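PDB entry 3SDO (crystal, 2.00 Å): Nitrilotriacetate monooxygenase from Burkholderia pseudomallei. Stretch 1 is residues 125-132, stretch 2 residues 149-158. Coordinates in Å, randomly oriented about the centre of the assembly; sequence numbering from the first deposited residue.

Stretch 1 (125-132) GWNVVTSS
Stretch 2 149-158: QRYAIAAEHL

The most unusual feature of this contact is a methyl group set on an aromatic ring: Thr-130 CG2 lies 3.6 Å from the centroid of the Tyr-151 ring, 28° off the ring normal, a CH-pi interaction in which weakly polarised C-H bonds meet the electron-rich face. The closest atoms of the pair, Thr-130 CG2 and Tyr-151 CD1, are 3.3 Å apart.

Just before this point an extended strand, 125-129, runs against a helix, 150-158. Their axes approach to 9.8 Å and their N-to-C directions differ by 150°, so the chains run nearly antiparallel: the end of stretch 1 lies by the start of the helix, while Trp-126 reaches its later turns. The strand's phi/psi values are -140/146 at Gly-125, -119/120 at Trp-126, -88/106 at Asn-127, -79/114 at Val-128 and -101/119 at Val-129; Thr-130 breaks it at -87/-42. The helix stays near -63/-43, held by i to i+4 bonds such as Ala-154 N to Arg-150 O (3.1 Å) and Leu-158 N to Ala-154 O (3.0 Å).

The register is set by Thr-130 and Ala-154, whose CA atoms are 5.9 Å apart. Alanine's small side chain suits so close an approach; Thr-130 OG1 lies 3.6 Å from Ala-154 CB, in van der Waals contact. With chi1 in m, Thr-130 also brings CG2 to 3.5 Å from Arg-150 CG, using the aliphatic part of the arginine. Arg-150 (p, t, t, chi4 -81°) extends past Ser-131, with NE 4.0 Å from Ser-131 CB, and its NH2 makes a weak hydrogen bond to Tyr-151 OH (3.3 Å). The tyrosine, chi1 m and chi2 -76°, starts sideways, but its ring end comes nearer stretch 1, with one face against Thr-130.

Farther along, alternation in the strand directs Trp-126 and Val-128 toward the helix. The long Trp-126 side chain (chi1 t, chi2 27°) spans the gap to His-157 (chi1 t, chi2 -75°), and these buried aromatics pack rim to rim, neither over the other's face: Trp-126 CH2 is 3.4 Å from His-157 ND1, the ring centroids are 5.5 Å apart and the planes meet at 57°. Hydrogen bonds elsewhere in the structure satisfy Trp-126 NE1 and His-157 NE2. Leu-158 (t, p) supplies a branched apolar end: its CD1 lies 3.6 Å from Trp-126 CZ3 and 4.3 Å from Val-128 CG2, with Val-128 in t. These hydrocarbon surfaces are buried together.

No direct hydrogen bond joins the modelled atoms of the two stretches. A water instead donates to Arg-150 O at 2.8 Å and, weakly, to Thr-130 O at 3.4 Å, bridging the backbones. The contact buries 394 Å² in total.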

# COMPACT_ATOMS: atom_id res chain seq x y z
N GLY A 125 4.83 -9.29 -5.67
CA GLY A 125 4.25 -10.59 -5.30
C GLY A 125 3.07 -10.35 -4.37
O GLY A 125 3.06 -9.39 -3.60
N TRP A 126 2.04 -11.19 -4.47
CA TRP A 126 0.88 -11.09 -3.58
C TRP A 126 0.78 -12.37 -2.80
O TRP A 126 0.66 -13.45 -3.40
CB TRP A 126 -0.42 -10.83 -4.38
CG TRP A 126 -1.73 -10.93 -3.59
CD1 TRP A 126 -1.90 -10.73 -2.27
CD2 TRP A 126 -3.04 -11.23 -4.12
NE1 TRP A 126 -3.23 -10.89 -1.92
CE2 TRP A 126 -3.94 -11.21 -3.04
CE3 TRP A 126 -3.53 -11.52 -5.40
CZ2 TRP A 126 -5.30 -11.49 -3.20
CZ3 TRP A 126 -4.87 -11.78 -5.56
CH2 TRP A 126 -5.75 -11.77 -4.46
N ASN A 127 0.85 -12.25 -1.46
CA ASN A 127 0.60 -13.35 -0.56
C ASN A 127 -0.88 -13.37 -0.27
O ASN A 127 -1.39 -12.50 0.45
CB ASN A 127 1.39 -13.25 0.76
CG ASN A 127 1.05 -14.37 1.72
OD1 ASN A 127 0.91 -15.54 1.30
ND2 ASN A 127 0.90 -14.05 3.01
N VAL A 128 -1.56 -14.34 -0.87
CA VAL A 128 -3.01 -14.50 -0.76
C VAL A 128 -3.34 -15.15 0.58
O VAL A 128 -2.96 -16.29 0.84
CB VAL A 128 -3.56 -15.35 -1.93
CG1 VAL A 128 -5.10 -15.61 -1.79
CG2 VAL A 128 -3.25 -14.69 -3.26
N VAL A 129 -4.01 -14.39 1.44
CA VAL A 129 -4.39 -14.87 2.75
C VAL A 129 -5.86 -15.28 2.76
O VAL A 129 -6.74 -14.47 2.48
CB VAL A 129 -4.01 -13.84 3.81
CG1 VAL A 129 -4.91 -13.92 4.99
CG2 VAL A 129 -2.53 -14.04 4.20
N THR A 130 -6.09 -16.57 3.04
CA THR A 130 -7.43 -17.19 3.06
C THR A 130 -8.11 -17.04 4.42
O THR A 130 -9.30 -16.78 4.49
CB THR A 130 -7.33 -18.70 2.69
OG1 THR A 130 -6.92 -18.85 1.32
CG2 THR A 130 -8.66 -19.38 2.87
N SER A 131 -7.34 -17.24 5.49
CA SER A 131 -7.80 -17.01 6.86
C SER A 131 -7.15 -15.75 7.41
O SER A 131 -5.96 -15.53 7.19
CB SER A 131 -7.41 -18.20 7.75
N SER A 132 -7.92 -14.93 8.12
CA SER A 132 -7.39 -13.79 8.85
C SER A 132 -7.48 -14.07 10.37
O SER A 132 -8.22 -14.96 10.79
CB SER A 132 -8.18 -12.53 8.48
OG SER A 132 -8.03 -12.19 7.10
N GLN A 149 -16.56 -21.16 3.83
CA GLN A 149 -16.49 -20.62 2.48
C GLN A 149 -15.20 -19.87 2.20
O GLN A 149 -15.03 -19.36 1.09
CB GLN A 149 -17.68 -19.69 2.22
CG GLN A 149 -19.03 -20.38 2.34
CD GLN A 149 -19.17 -21.56 1.37
OE1 GLN A 149 -18.83 -21.45 0.19
NE2 GLN A 149 -19.65 -22.69 1.88
N ARG A 150 -14.29 -19.81 3.17
CA ARG A 150 -13.11 -18.95 3.01
C ARG A 150 -12.21 -19.37 1.84
O ARG A 150 -11.62 -18.51 1.19
CB ARG A 150 -12.31 -18.81 4.32
CG ARG A 150 -11.50 -20.02 4.76
CD ARG A 150 -10.90 -19.83 6.19
NE ARG A 150 -10.09 -20.97 6.63
CZ ARG A 150 -10.58 -22.11 7.15
NH1 ARG A 150 -11.89 -22.30 7.30
NH2 ARG A 150 -9.74 -23.09 7.51
N TYR A 151 -12.16 -20.67 1.53
CA TYR A 151 -11.37 -21.14 0.38
C TYR A 151 -12.05 -20.90 -0.96
O TYR A 151 -11.40 -20.50 -1.93
CB TYR A 151 -10.97 -22.60 0.54
CG TYR A 151 -10.04 -22.79 1.72
CD1 TYR A 151 -8.70 -22.43 1.64
CD2 TYR A 151 -10.52 -23.30 2.93
CE1 TYR A 151 -7.84 -22.59 2.74
CE2 TYR A 151 -9.68 -23.46 4.02
CZ TYR A 151 -8.35 -23.11 3.92
OH TYR A 151 -7.55 -23.29 5.02
N ALA A 152 -13.36 -21.14 -1.03
CA ALA A 152 -14.14 -20.86 -2.24
C ALA A 152 -14.05 -19.36 -2.58
O ALA A 152 -13.82 -19.00 -3.74
CB ALA A 152 -15.60 -21.30 -2.06
N ILE A 153 -14.20 -18.51 -1.56
CA ILE A 153 -14.09 -17.06 -1.73
C ILE A 153 -12.72 -16.68 -2.29
O ILE A 153 -12.63 -15.91 -3.24
CB ILE A 153 -14.35 -16.31 -0.38
CG1 ILE A 153 -15.84 -16.38 -0.00
CG2 ILE A 153 -13.91 -14.84 -0.42
CD1 ILE A 153 -16.13 -15.84 1.42
N ALA A 154 -11.67 -17.23 -1.68
CA ALA A 154 -10.30 -16.94 -2.06
C ALA A 154 -9.98 -17.42 -3.49
O ALA A 154 -9.28 -16.74 -4.24
CB ALA A 154 -9.33 -17.60 -1.06
N ALA A 155 -10.50 -18.58 -3.87
CA ALA A 155 -10.25 -19.10 -5.21
C ALA A 155 -10.89 -18.21 -6.26
O ALA A 155 -10.25 -17.89 -7.26
CB ALA A 155 -10.76 -20.56 -5.34
N GLU A 156 -12.16 -17.84 -6.06
CA GLU A 156 -12.87 -16.97 -7.01
C GLU A 156 -12.23 -15.57 -7.08
O GLU A 156 -12.08 -15.01 -8.16
CB GLU A 156 -14.36 -16.85 -6.67
CG GLU A 156 -15.15 -16.18 -7.78
CD GLU A 156 -16.62 -15.97 -7.47
OE1 GLU A 156 -17.16 -16.72 -6.62
OE2 GLU A 156 -17.21 -15.05 -8.07
N HIS A 157 -11.90 -15.03 -5.92
CA HIS A 157 -11.25 -13.71 -5.80
C HIS A 157 -9.95 -13.68 -6.62
O HIS A 157 -9.69 -12.74 -7.38
CB HIS A 157 -10.99 -13.45 -4.31
CG HIS A 157 -10.44 -12.10 -3.99
ND1 HIS A 157 -9.13 -11.75 -4.24
CD2 HIS A 157 -11.00 -11.03 -3.37
CE1 HIS A 157 -8.91 -10.52 -3.80
NE2 HIS A 157 -10.04 -10.06 -3.28
N LEU A 158 -9.12 -14.71 -6.43
CA LEU A 158 -7.87 -14.82 -7.17
C LEU A 158 -8.11 -14.92 -8.67
O LEU A 158 -7.40 -14.29 -9.46
CB LEU A 158 -7.10 -16.04 -6.67
CG LEU A 158 -5.72 -16.28 -7.26
CD1 LEU A 158 -4.89 -15.01 -7.24
CD2 LEU A 158 -5.00 -17.38 -6.49
O HOH W 1 -11.11 -15.78 1.78